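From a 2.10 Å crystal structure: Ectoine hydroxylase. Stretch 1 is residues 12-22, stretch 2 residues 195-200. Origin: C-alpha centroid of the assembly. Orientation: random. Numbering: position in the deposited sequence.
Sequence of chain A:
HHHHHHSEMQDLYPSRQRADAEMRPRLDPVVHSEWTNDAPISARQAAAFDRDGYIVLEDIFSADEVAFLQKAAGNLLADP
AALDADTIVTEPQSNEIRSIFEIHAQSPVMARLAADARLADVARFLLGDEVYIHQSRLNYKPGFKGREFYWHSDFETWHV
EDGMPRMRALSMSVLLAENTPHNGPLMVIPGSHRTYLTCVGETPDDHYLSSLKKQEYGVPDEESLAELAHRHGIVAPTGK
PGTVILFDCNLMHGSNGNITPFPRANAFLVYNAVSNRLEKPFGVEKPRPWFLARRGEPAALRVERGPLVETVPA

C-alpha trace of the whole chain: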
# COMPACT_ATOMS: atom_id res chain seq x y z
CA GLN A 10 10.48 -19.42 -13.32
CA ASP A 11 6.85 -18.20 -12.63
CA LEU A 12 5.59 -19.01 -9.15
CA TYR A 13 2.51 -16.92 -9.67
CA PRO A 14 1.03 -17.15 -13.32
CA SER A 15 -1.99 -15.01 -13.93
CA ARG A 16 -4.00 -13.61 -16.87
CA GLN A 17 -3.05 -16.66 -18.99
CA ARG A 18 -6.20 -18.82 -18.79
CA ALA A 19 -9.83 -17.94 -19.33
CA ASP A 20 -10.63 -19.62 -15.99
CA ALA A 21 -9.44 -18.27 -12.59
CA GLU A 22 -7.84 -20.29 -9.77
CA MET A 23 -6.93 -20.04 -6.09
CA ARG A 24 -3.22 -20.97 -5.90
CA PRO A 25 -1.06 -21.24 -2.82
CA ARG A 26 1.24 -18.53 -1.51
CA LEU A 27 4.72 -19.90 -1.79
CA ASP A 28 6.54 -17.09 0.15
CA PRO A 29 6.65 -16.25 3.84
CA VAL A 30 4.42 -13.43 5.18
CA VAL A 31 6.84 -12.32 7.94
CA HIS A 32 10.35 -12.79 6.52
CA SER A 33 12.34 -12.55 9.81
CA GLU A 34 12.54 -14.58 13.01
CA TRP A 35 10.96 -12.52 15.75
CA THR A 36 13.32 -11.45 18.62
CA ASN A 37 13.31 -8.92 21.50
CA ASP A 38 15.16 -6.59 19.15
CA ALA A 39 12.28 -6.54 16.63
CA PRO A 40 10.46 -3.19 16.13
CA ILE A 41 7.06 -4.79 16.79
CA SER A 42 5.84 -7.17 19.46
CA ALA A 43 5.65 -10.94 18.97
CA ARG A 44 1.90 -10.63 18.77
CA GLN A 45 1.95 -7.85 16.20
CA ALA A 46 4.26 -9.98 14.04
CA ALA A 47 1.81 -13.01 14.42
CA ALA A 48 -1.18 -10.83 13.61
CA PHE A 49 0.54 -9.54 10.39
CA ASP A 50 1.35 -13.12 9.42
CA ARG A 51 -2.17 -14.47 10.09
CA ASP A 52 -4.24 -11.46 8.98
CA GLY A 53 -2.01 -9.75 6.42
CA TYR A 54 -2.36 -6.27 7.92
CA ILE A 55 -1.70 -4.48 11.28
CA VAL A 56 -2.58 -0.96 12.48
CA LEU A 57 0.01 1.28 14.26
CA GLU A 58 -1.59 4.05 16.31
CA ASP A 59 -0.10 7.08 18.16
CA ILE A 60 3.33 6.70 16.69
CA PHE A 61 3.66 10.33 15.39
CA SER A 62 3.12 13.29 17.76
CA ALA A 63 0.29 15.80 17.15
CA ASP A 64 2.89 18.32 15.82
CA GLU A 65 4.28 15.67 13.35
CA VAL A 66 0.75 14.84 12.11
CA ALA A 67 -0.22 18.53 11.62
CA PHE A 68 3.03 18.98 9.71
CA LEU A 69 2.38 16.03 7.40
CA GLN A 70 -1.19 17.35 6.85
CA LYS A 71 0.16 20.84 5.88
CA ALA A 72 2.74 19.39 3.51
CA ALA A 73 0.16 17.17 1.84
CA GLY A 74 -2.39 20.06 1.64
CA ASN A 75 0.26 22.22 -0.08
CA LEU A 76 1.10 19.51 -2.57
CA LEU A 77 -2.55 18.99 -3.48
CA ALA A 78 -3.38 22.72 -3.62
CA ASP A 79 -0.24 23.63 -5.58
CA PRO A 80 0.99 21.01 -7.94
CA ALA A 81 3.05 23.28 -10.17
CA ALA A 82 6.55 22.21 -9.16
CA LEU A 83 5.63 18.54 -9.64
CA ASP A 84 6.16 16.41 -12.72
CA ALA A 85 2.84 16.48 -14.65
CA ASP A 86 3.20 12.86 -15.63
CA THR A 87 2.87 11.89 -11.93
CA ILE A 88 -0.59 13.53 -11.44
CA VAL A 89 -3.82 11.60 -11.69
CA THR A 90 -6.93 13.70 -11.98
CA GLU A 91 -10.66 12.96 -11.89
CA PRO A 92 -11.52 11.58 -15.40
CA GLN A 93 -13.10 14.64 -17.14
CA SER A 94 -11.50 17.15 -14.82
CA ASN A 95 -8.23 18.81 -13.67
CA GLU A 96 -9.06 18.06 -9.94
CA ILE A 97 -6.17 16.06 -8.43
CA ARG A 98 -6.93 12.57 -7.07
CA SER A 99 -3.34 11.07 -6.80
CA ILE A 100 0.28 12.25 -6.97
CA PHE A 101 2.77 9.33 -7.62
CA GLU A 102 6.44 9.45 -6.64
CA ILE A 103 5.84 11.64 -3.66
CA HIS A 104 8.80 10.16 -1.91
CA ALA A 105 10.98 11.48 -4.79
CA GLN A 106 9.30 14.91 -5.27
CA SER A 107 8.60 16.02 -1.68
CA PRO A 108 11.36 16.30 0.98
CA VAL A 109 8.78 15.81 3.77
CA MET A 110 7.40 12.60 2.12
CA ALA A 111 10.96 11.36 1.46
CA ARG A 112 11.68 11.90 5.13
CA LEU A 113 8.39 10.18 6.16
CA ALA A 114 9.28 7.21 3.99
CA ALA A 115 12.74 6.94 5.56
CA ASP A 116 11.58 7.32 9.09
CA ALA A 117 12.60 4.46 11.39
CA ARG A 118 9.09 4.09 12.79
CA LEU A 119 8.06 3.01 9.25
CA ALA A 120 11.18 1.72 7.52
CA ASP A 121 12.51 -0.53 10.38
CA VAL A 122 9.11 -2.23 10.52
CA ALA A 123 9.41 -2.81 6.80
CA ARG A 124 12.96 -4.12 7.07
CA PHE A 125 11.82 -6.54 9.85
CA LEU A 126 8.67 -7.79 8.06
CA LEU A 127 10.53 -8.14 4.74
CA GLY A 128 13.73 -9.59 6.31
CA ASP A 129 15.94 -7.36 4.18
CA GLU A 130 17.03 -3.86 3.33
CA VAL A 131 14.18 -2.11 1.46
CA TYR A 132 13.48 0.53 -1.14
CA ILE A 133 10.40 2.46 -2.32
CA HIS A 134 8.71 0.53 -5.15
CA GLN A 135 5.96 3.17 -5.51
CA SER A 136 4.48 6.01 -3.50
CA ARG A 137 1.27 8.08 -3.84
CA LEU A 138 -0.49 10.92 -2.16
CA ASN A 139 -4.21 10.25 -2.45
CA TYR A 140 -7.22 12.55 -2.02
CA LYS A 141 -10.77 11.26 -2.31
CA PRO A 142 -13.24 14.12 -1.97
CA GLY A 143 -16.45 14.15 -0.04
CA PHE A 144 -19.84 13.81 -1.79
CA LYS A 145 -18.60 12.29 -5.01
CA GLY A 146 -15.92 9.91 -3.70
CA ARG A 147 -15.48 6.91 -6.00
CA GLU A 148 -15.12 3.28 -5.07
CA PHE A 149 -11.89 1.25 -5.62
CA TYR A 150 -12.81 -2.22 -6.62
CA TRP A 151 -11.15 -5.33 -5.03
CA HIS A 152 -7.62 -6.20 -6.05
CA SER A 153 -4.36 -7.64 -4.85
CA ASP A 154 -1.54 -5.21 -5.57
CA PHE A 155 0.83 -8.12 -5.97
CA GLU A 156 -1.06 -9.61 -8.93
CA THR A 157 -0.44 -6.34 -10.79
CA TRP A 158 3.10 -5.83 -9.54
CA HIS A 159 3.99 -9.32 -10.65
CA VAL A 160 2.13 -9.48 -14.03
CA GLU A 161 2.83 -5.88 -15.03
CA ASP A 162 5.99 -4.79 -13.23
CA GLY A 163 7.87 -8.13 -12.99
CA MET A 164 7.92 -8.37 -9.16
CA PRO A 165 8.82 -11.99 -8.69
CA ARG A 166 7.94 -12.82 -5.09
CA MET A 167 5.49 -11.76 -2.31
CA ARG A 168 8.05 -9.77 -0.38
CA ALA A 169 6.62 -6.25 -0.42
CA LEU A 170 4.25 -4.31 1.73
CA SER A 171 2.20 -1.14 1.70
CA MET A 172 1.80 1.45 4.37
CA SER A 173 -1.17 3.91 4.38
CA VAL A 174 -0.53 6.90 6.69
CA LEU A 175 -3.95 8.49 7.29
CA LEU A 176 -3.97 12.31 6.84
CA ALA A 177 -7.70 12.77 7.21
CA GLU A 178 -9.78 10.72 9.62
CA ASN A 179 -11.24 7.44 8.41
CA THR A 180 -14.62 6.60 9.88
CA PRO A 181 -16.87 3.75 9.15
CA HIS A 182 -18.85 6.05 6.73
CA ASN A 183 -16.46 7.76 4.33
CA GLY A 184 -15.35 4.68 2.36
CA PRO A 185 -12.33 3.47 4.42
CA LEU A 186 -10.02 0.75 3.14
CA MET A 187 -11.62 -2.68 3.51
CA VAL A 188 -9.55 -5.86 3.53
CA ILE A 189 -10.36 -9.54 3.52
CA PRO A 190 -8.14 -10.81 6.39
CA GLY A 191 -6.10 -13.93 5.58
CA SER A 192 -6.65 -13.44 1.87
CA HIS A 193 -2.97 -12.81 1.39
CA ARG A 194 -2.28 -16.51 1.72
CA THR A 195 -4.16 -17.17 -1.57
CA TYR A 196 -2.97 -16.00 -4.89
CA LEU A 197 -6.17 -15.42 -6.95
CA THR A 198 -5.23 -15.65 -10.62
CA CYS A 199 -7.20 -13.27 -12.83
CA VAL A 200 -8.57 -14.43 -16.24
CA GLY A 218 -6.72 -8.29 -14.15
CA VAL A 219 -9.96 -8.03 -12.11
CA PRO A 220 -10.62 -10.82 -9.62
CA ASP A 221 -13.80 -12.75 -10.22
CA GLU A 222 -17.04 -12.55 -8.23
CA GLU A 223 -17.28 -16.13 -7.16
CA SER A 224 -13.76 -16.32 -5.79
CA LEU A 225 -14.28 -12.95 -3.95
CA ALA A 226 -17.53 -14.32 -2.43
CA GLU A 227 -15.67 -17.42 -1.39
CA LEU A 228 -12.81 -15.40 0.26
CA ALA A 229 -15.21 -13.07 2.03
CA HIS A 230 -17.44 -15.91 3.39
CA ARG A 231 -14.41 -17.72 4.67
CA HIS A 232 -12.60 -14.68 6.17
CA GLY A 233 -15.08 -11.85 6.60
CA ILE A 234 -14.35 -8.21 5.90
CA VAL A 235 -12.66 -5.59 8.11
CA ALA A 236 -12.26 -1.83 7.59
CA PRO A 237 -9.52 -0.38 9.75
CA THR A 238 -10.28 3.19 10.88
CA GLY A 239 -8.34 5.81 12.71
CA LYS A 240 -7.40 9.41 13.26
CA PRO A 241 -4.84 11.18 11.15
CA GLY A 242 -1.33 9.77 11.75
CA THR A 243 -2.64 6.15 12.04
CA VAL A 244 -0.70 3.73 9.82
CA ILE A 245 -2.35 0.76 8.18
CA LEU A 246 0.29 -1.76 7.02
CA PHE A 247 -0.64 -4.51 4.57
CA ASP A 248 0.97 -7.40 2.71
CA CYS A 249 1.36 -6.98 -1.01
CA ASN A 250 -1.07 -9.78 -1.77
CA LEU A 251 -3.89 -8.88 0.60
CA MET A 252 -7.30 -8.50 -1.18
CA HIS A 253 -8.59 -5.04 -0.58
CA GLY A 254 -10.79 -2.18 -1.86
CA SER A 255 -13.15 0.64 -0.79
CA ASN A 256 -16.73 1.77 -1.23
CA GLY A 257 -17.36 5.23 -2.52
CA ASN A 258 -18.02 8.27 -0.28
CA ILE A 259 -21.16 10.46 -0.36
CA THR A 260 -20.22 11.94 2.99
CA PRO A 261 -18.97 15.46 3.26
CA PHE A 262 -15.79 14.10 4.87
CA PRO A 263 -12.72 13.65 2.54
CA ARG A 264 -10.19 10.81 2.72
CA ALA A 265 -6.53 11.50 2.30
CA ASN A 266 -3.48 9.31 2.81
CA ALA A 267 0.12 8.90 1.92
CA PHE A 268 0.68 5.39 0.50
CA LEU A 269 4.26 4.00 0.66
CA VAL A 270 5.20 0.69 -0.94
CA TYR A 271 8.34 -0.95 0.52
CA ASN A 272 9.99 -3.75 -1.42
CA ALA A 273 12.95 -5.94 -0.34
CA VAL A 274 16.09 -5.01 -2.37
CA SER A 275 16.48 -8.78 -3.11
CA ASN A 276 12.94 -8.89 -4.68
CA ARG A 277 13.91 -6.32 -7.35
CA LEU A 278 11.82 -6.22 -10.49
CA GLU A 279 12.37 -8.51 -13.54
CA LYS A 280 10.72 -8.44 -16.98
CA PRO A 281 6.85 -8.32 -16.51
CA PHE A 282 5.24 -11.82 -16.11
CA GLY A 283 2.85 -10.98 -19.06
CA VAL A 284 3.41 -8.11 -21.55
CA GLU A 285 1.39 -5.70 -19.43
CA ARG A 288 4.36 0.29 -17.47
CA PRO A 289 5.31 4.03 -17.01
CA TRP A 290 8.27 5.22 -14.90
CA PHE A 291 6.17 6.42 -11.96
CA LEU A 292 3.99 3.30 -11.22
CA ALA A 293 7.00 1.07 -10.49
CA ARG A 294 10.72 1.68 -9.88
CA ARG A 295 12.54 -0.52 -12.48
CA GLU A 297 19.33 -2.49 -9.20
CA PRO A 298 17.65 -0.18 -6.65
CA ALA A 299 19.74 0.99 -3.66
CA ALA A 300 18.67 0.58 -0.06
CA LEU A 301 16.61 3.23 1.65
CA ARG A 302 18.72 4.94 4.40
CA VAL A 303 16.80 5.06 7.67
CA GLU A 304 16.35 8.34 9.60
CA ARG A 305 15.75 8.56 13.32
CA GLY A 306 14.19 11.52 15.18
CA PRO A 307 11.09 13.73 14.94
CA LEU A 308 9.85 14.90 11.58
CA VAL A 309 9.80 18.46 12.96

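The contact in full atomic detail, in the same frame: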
# COMPACT_ATOMS: atom_id res chain seq x y z
N LEU A 12 6.31 -18.46 -10.32
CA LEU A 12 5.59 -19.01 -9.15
C LEU A 12 4.15 -18.60 -9.10
O LEU A 12 3.30 -19.25 -8.46
CB LEU A 12 6.33 -18.56 -7.87
CG LEU A 12 7.51 -19.45 -7.46
CD1 LEU A 12 8.56 -19.68 -8.51
CD2 LEU A 12 8.17 -18.82 -6.24
N TYR A 13 3.85 -17.49 -9.76
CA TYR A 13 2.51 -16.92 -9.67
C TYR A 13 1.89 -16.50 -11.06
O TYR A 13 1.60 -15.31 -11.28
CB TYR A 13 2.65 -15.69 -8.71
CG TYR A 13 3.11 -16.02 -7.36
CD1 TYR A 13 2.33 -16.76 -6.52
CD2 TYR A 13 4.34 -15.56 -6.87
CE1 TYR A 13 2.75 -17.10 -5.26
CE2 TYR A 13 4.74 -15.86 -5.56
CZ TYR A 13 3.93 -16.61 -4.76
OH TYR A 13 4.28 -16.91 -3.44
N PRO A 14 1.63 -17.47 -11.98
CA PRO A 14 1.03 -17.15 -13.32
C PRO A 14 -0.35 -16.60 -13.23
O PRO A 14 -1.15 -17.12 -12.47
CB PRO A 14 1.01 -18.50 -14.04
CG PRO A 14 1.03 -19.51 -12.96
CD PRO A 14 1.77 -18.92 -11.78
N SER A 15 -0.66 -15.54 -13.95
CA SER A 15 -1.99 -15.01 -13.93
C SER A 15 -2.27 -14.41 -15.30
O SER A 15 -1.33 -14.14 -16.07
CB SER A 15 -2.14 -13.92 -12.84
OG SER A 15 -3.47 -13.38 -12.78
N ARG A 16 -3.56 -14.15 -15.58
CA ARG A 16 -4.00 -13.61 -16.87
C ARG A 16 -3.60 -14.45 -18.09
O ARG A 16 -3.45 -13.91 -19.17
CB ARG A 16 -3.55 -12.16 -17.06
CG ARG A 16 -3.75 -11.33 -15.81
CD ARG A 16 -3.59 -9.89 -16.09
NE ARG A 16 -3.40 -9.13 -14.86
CZ ARG A 16 -3.02 -7.86 -14.85
NH1 ARG A 16 -2.83 -7.19 -15.97
NH2 ARG A 16 -2.85 -7.23 -13.70
N GLN A 17 -3.46 -15.76 -17.91
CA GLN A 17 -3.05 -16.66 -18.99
C GLN A 17 -4.28 -17.46 -19.43
O GLN A 17 -4.62 -17.45 -20.59
CB GLN A 17 -1.86 -17.54 -18.58
CG GLN A 17 -0.53 -16.78 -18.50
CD GLN A 17 0.58 -17.58 -17.82
OE1 GLN A 17 0.48 -18.80 -17.69
NE2 GLN A 17 1.64 -16.88 -17.38
N ARG A 18 -4.96 -18.10 -18.48
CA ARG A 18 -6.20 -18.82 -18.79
C ARG A 18 -7.44 -17.93 -18.84
O ARG A 18 -7.44 -16.73 -18.47
CB ARG A 18 -6.46 -19.93 -17.76
CG ARG A 18 -5.32 -20.91 -17.53
CD ARG A 18 -4.77 -21.49 -18.82
NE ARG A 18 -4.08 -22.77 -18.61
CZ ARG A 18 -3.27 -23.37 -19.49
NH1 ARG A 18 -3.01 -22.84 -20.68
NH2 ARG A 18 -2.72 -24.53 -19.16
N ALA A 19 -8.52 -18.55 -19.32
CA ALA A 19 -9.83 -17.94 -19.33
C ALA A 19 -10.57 -18.32 -18.05
O ALA A 19 -11.55 -17.68 -17.75
CB ALA A 19 -10.63 -18.34 -20.57
N ASP A 20 -10.10 -19.33 -17.32
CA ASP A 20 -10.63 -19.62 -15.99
C ASP A 20 -9.68 -19.15 -14.87
O ASP A 20 -8.48 -19.24 -15.02
CB ASP A 20 -10.84 -21.10 -15.80
CG ASP A 20 -11.96 -21.63 -16.65
OD1 ASP A 20 -13.10 -21.16 -16.45
OD2 ASP A 20 -11.69 -22.48 -17.52
N ALA A 21 -10.23 -18.69 -13.76
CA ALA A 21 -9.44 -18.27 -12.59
C ALA A 21 -9.21 -19.41 -11.59
O ALA A 21 -10.00 -20.35 -11.53
CB ALA A 21 -10.11 -17.09 -11.90
N GLU A 22 -8.12 -19.32 -10.83
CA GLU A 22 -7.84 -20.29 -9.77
C GLU A 22 -7.32 -19.62 -8.47
O GLU A 22 -6.65 -18.59 -8.52
CB GLU A 22 -6.65 -21.22 -10.16
CG GLU A 22 -6.40 -21.58 -11.58
CD GLU A 22 -5.33 -22.67 -11.64
OE1 GLU A 22 -4.11 -22.39 -11.50
OE2 GLU A 22 -5.72 -23.84 -11.74
N THR A 195 -3.68 -16.63 -0.26
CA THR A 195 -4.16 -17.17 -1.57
C THR A 195 -3.83 -16.24 -2.68
O THR A 195 -4.11 -15.01 -2.62
CB THR A 195 -5.70 -17.25 -1.58
OG1 THR A 195 -6.12 -18.09 -0.51
CG2 THR A 195 -6.24 -17.82 -2.90
N TYR A 196 -3.20 -16.78 -3.72
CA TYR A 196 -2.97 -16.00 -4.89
C TYR A 196 -4.16 -16.27 -5.84
O TYR A 196 -4.34 -17.40 -6.31
CB TYR A 196 -1.69 -16.43 -5.57
CG TYR A 196 -1.38 -15.62 -6.79
CD1 TYR A 196 -1.13 -14.25 -6.67
CD2 TYR A 196 -1.28 -16.21 -8.05
CE1 TYR A 196 -0.80 -13.50 -7.77
CE2 TYR A 196 -0.88 -15.48 -9.16
CZ TYR A 196 -0.67 -14.17 -9.05
OH TYR A 196 -0.27 -13.47 -10.16
N LEU A 197 -5.00 -15.25 -6.07
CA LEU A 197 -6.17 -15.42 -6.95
C LEU A 197 -5.78 -15.01 -8.36
O LEU A 197 -5.56 -13.83 -8.60
CB LEU A 197 -7.34 -14.60 -6.42
CG LEU A 197 -8.58 -14.57 -7.33
CD1 LEU A 197 -9.16 -15.97 -7.52
CD2 LEU A 197 -9.59 -13.66 -6.65
N THR A 198 -5.59 -15.99 -9.27
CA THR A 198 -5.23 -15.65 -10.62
C THR A 198 -6.45 -14.92 -11.21
O THR A 198 -7.60 -15.14 -10.80
CB THR A 198 -4.85 -16.88 -11.52
OG1 THR A 198 -6.01 -17.67 -11.76
CG2 THR A 198 -3.81 -17.74 -10.83
N CYS A 199 -6.17 -13.98 -12.07
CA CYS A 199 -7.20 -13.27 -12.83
C CYS A 199 -7.20 -13.85 -14.27
O CYS A 199 -6.21 -14.42 -14.72
CB CYS A 199 -6.95 -11.77 -12.80
SG CYS A 199 -7.03 -11.06 -11.12
N VAL A 200 -8.34 -13.75 -14.95
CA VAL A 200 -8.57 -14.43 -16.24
C VAL A 200 -7.77 -13.77 -17.36
O VAL A 200 -7.55 -12.57 -17.28
CB VAL A 200 -10.08 -14.40 -16.57

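Residues 12-22, an irregular segment near the N-terminus, wrap around residues 195-200, which begin as a strand and continue as loop; 642 Å² is buried, both sides summed. Thr195 makes no contact, so the interface opens at Tyr196, whose buried side chain (chi1 t) points toward the N-terminal segment. Tyr13 CB sits over one face of the Tyr196 ring, 3.9 Å from its centroid, in a CH-pi contact. The Tyr13 ring then turns its edge to that face, with centroids 5.1 Å apart and planes at 58°. At the tip of the same side chain, Tyr196 OH gives a weak hydrogen bond to Tyr13 O (2.9 Å), while Pro14 O lies near the ring plane, 3.7 Å from Tyr196 CE2. Leu197 points its CA-to-CB bond away, but its side-chain end comes nearer, with Leu197 CD1 3.8 Å from Glu22 O; Leu197 CA approaches the same Glu22 O at 3.6 Å in a CA-H...O contact. Thr198 is held by a reciprocal pair of hydrogen bonds to one residue. Its amide, Thr198 N, donates to Glu22 O (2.9 Å), and Glu22 N donates to Thr198 OG1 (2.8 Å), so Thr198 accepts through its side-chain oxygen and donates through its backbone amide. Its methyl carbon, Thr198 CG2, lies 3.2 Å from Pro14 O, so the side chain is flanked by two separate parts of the N-terminal segment. Ala21 CB adds a contact at 3.4 Å from Thr198 O. Cys199 bonds through both backbone polar groups: Cys199 N donates almost linearly (171°) to Ser15 OG at 2.9 Å, and Cys199 O accepts from Arg16 N at 2.8 Å with a more bent angle of 138°. Val200, modelled only to CB, closes the contact by packing, with Val200 C 3.2 Å from Arg18 O and Val200 CB 3.8 Å from Ala19 O.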